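Local atomic coordinates of prephenate dehydrogenase (Aquifex aeolicus, PDB entry 2G5C), a protein that probably catalyses the NAD(+)-dependent oxidative decarboxylation of prephenate to 3-(4-hydroxyphenyl)pyruvate, a step of L-tyrosine biosynthesis. Residues A[118-123]-A[140-145]. Numbering follows the deposited sequence.
With NAD (nicotinamide-adenine-dinucleotide), chain E.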
loop_
_atom_site.group_PDB
_atom_site.type_symbol
_atom_site.label_atom_id
_atom_site.label_comp_id
_atom_site.label_asym_id
_atom_site.label_seq_id
_atom_site.Cartn_x
_atom_site.Cartn_y
_atom_site.Cartn_z
ATOM N N HIS A 118 18.895 5.587 -13.754
ATOM C CA HIS A 118 18.065 5.212 -12.607
ATOM C C HIS A 118 17.381 3.870 -12.824
ATOM O O HIS A 118 16.397 3.779 -13.563
ATOM C CB HIS A 118 16.983 6.260 -12.345
ATOM C CG HIS A 118 16.019 5.874 -11.262
ATOM N ND1 HIS A 118 14.805 6.501 -11.088
ATOM C CD2 HIS A 118 16.091 4.923 -10.299
ATOM C CE1 HIS A 118 14.169 5.951 -10.069
ATOM N NE2 HIS A 118 14.928 4.992 -9.573
ATOM N N PRO A 119 17.900 2.806 -12.195
ATOM C CA PRO A 119 17.306 1.475 -12.333
ATOM C C PRO A 119 16.073 1.394 -11.433
ATOM O O PRO A 119 16.130 1.776 -10.264
ATOM C CB PRO A 119 18.427 0.555 -11.871
ATOM C CG PRO A 119 19.086 1.371 -10.796
ATOM C CD PRO A 119 19.168 2.739 -11.447
ATOM N N ILE A 120 14.959 0.920 -11.981
ATOM C CA ILE A 120 13.726 0.811 -11.206
ATOM C C ILE A 120 13.633 -0.582 -10.599
ATOM O O ILE A 120 12.821 -1.412 -11.023
ATOM C CB ILE A 120 12.479 1.064 -12.087
ATOM C CG1 ILE A 120 12.639 2.374 -12.865
ATOM C CG2 ILE A 120 11.227 1.121 -11.212
ATOM C CD1 ILE A 120 12.764 3.605 -11.987
ATOM N N ALA A 121 14.482 -0.829 -9.609
ATOM C CA ALA A 121 14.529 -2.108 -8.920
ATOM C C ALA A 121 15.035 -1.886 -7.498
ATOM O O ALA A 121 15.221 -0.744 -7.072
ATOM C CB ALA A 121 15.454 -3.063 -9.662
ATOM N N GLY A 122 15.255 -2.979 -6.773
ATOM C CA GLY A 122 15.738 -2.879 -5.407
ATOM C C GLY A 122 14.611 -2.876 -4.393
ATOM O O GLY A 122 13.797 -1.952 -4.361
ATOM N N THR A 123 14.563 -3.909 -3.561
ATOM C CA THR A 123 13.519 -4.023 -2.548
ATOM C C THR A 123 13.812 -3.161 -1.324
ATOM O O THR A 123 13.487 -3.536 -0.195
ATOM C CB THR A 123 13.343 -5.488 -2.097
ATOM O OG1 THR A 123 14.590 -5.988 -1.599
ATOM C CG2 THR A 123 12.883 -6.353 -3.262
ATOM N N LYS A 140 13.034 -2.048 -15.314
ATOM C CA LYS A 140 13.194 -0.882 -16.170
ATOM C C LYS A 140 14.397 -0.063 -15.723
ATOM O O LYS A 140 14.746 -0.050 -14.543
ATOM C CB LYS A 140 11.945 0.000 -16.123
ATOM C CG LYS A 140 10.673 -0.678 -16.600
ATOM C CD LYS A 140 9.499 0.290 -16.585
ATOM C CE LYS A 140 8.203 -0.400 -16.990
ATOM N NZ LYS A 140 7.040 0.536 -17.016
ATOM N N VAL A 141 15.033 0.608 -16.678
ATOM C CA VAL A 141 16.178 1.461 -16.392
ATOM C C VAL A 141 15.993 2.765 -17.154
ATOM O O VAL A 141 15.916 2.778 -18.384
ATOM C CB VAL A 141 17.506 0.813 -16.820
ATOM C CG1 VAL A 141 18.648 1.797 -16.609
ATOM C CG2 VAL A 141 17.753 -0.448 -16.011
ATOM N N ILE A 142 15.912 3.861 -16.413
ATOM C CA ILE A 142 15.714 5.168 -17.013
ATOM C C ILE A 142 17.016 5.948 -17.142
ATOM O O ILE A 142 17.666 6.266 -16.142
ATOM C CB ILE A 142 14.740 6.024 -16.178
ATOM C CG1 ILE A 142 13.521 5.193 -15.764
ATOM C CG2 ILE A 142 14.310 7.243 -16.978
ATOM C CD1 ILE A 142 12.686 4.693 -16.916
ATOM N N LEU A 143 17.400 6.248 -18.378
ATOM C CA LEU A 143 18.597 7.034 -18.625
ATOM C C LEU A 143 18.072 8.414 -18.985
ATOM O O LEU A 143 17.062 8.535 -19.682
ATOM C CB LEU A 143 19.420 6.443 -19.775
ATOM C CG LEU A 143 19.952 5.024 -19.532
ATOM C CD1 LEU A 143 21.002 4.685 -20.581
ATOM C CD2 LEU A 143 20.561 4.932 -18.134
ATOM N N THR A 144 18.734 9.450 -18.487
ATOM C CA THR A 144 18.297 10.811 -18.750
ATOM C C THR A 144 19.325 11.614 -19.541
ATOM O O THR A 144 20.032 12.461 -18.994
ATOM C CB THR A 144 17.971 11.553 -17.435
ATOM O OG1 THR A 144 19.140 11.624 -16.615
ATOM C CG2 THR A 144 16.878 10.816 -16.671
ATOM N N PRO A 145 19.423 11.348 -20.848
ATOM C CA PRO A 145 20.383 12.083 -21.670
ATOM C C PRO A 145 19.896 13.504 -21.939
ATOM O O PRO A 145 18.694 13.781 -21.902
ATOM C CB PRO A 145 20.455 11.243 -22.938
ATOM C CG PRO A 145 19.052 10.740 -23.065
ATOM C CD PRO A 145 18.726 10.320 -21.642
HETATM P PA NAD E . 23.235 1.234 0.864
HETATM O O1A NAD E . 23.049 -0.224 0.799
HETATM O O2A NAD E . 23.036 1.873 2.221
HETATM O O5B NAD E . 24.689 1.528 0.287
HETATM C C5B NAD E . 25.166 2.841 0.230
HETATM C C4B NAD E . 26.681 2.819 0.330
HETATM O O4B NAD E . 27.062 4.170 0.305
HETATM C C3B NAD E . 27.196 2.260 1.675
HETATM O O3B NAD E . 28.034 1.125 1.502
HETATM C C2B NAD E . 27.887 3.470 2.309
HETATM O O2B NAD E . 28.979 3.188 3.158
HETATM C C1B NAD E . 28.236 4.241 1.058
HETATM N N9A NAD E . 28.590 5.668 1.165
HETATM C C8A NAD E . 28.009 6.658 1.922
HETATM N N7A NAD E . 28.663 7.811 1.698
HETATM C C5A NAD E . 29.655 7.579 0.809
HETATM C C6A NAD E . 30.643 8.374 0.208
HETATM N N6A NAD E . 30.738 9.663 0.482
HETATM N N1A NAD E . 31.539 7.799 -0.694
HETATM C C2A NAD E . 31.464 6.441 -1.003
HETATM N N3A NAD E . 30.491 5.646 -0.414
HETATM C C4A NAD E . 29.611 6.219 0.473
HETATM O O3 NAD E . 22.259 2.012 -0.194
HETATM P PN NAD E . 21.652 1.395 -1.548
HETATM O O1N NAD E . 22.642 0.464 -2.123
HETATM O O2N NAD E . 20.317 0.822 -1.225
HETATM O O5D NAD E . 21.388 2.622 -2.564
HETATM C C5D NAD E . 22.452 3.400 -3.076
HETATM C C4D NAD E . 21.983 4.437 -4.121
HETATM O O4D NAD E . 21.080 3.832 -5.031
HETATM C C3D NAD E . 21.288 5.712 -3.623
HETATM O O3D NAD E . 21.905 6.840 -4.249
HETATM C C2D NAD E . 19.829 5.581 -4.031
HETATM O O2D NAD E . 19.228 6.830 -4.363
HETATM C C1D NAD E . 19.899 4.591 -5.192
HETATM N N1N NAD E . 18.752 3.642 -5.338
HETATM C C2N NAD E . 18.382 2.877 -4.234
HETATM C C3N NAD E . 17.312 1.978 -4.335
HETATM C C7N NAD E . 16.928 1.162 -3.135
HETATM O O7N NAD E . 15.879 0.294 -3.267
HETATM N N7N NAD E . 17.547 1.239 -1.971
HETATM C C4N NAD E . 16.621 1.865 -5.573
HETATM C C5N NAD E . 17.006 2.646 -6.687
HETATM C C6N NAD E . 18.083 3.538 -6.554
HETATM O O HOH W 1 10.921 -1.873 -13.175
#
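H118–I120 and K140–L143 run antiparallel, their axes 4.6 Å apart at closest approach, with H118 paired to I142 and P119 to V141. The pairing marks the change of direction in the sheet of the Rossmann-type nucleotide-binding domain: strand 114-120 is the last of the run of parallel strands that starts at 50-52, and strand 140-143 runs against it. I142 N donates to H118 O at 2.9 Å, nearly straight but 41° out of the carbonyl plane, whereas the return bond from H118 N to I142 O is bent and weak. Farther along, I120 N reaches K140 O at 2.7 Å.

One side of the pair carries H118, I120 and I142. I120 lays CG1 4.1 Å from I142 CG1. Its CD1 sits over one face of the H118 imidazole, 3.3 Å above the plane. With CG anti to the backbone N (chi1 175°), that imidazole turns from I142 toward helix 173-201, where ND1 is hydrogen-bonded to H176; NAD C5N lies at the ring edge. On the other side, P119 CB meets V141 CG2, and W161 of helix 151-163 packs on both residues.

A121 and G122 continue past the nicotinamide, where A121 O comes within 3.3 Å of NAD C4N. A water bridges the two segments, donating to I120 O and accepting from K140 N at 3.0 Å.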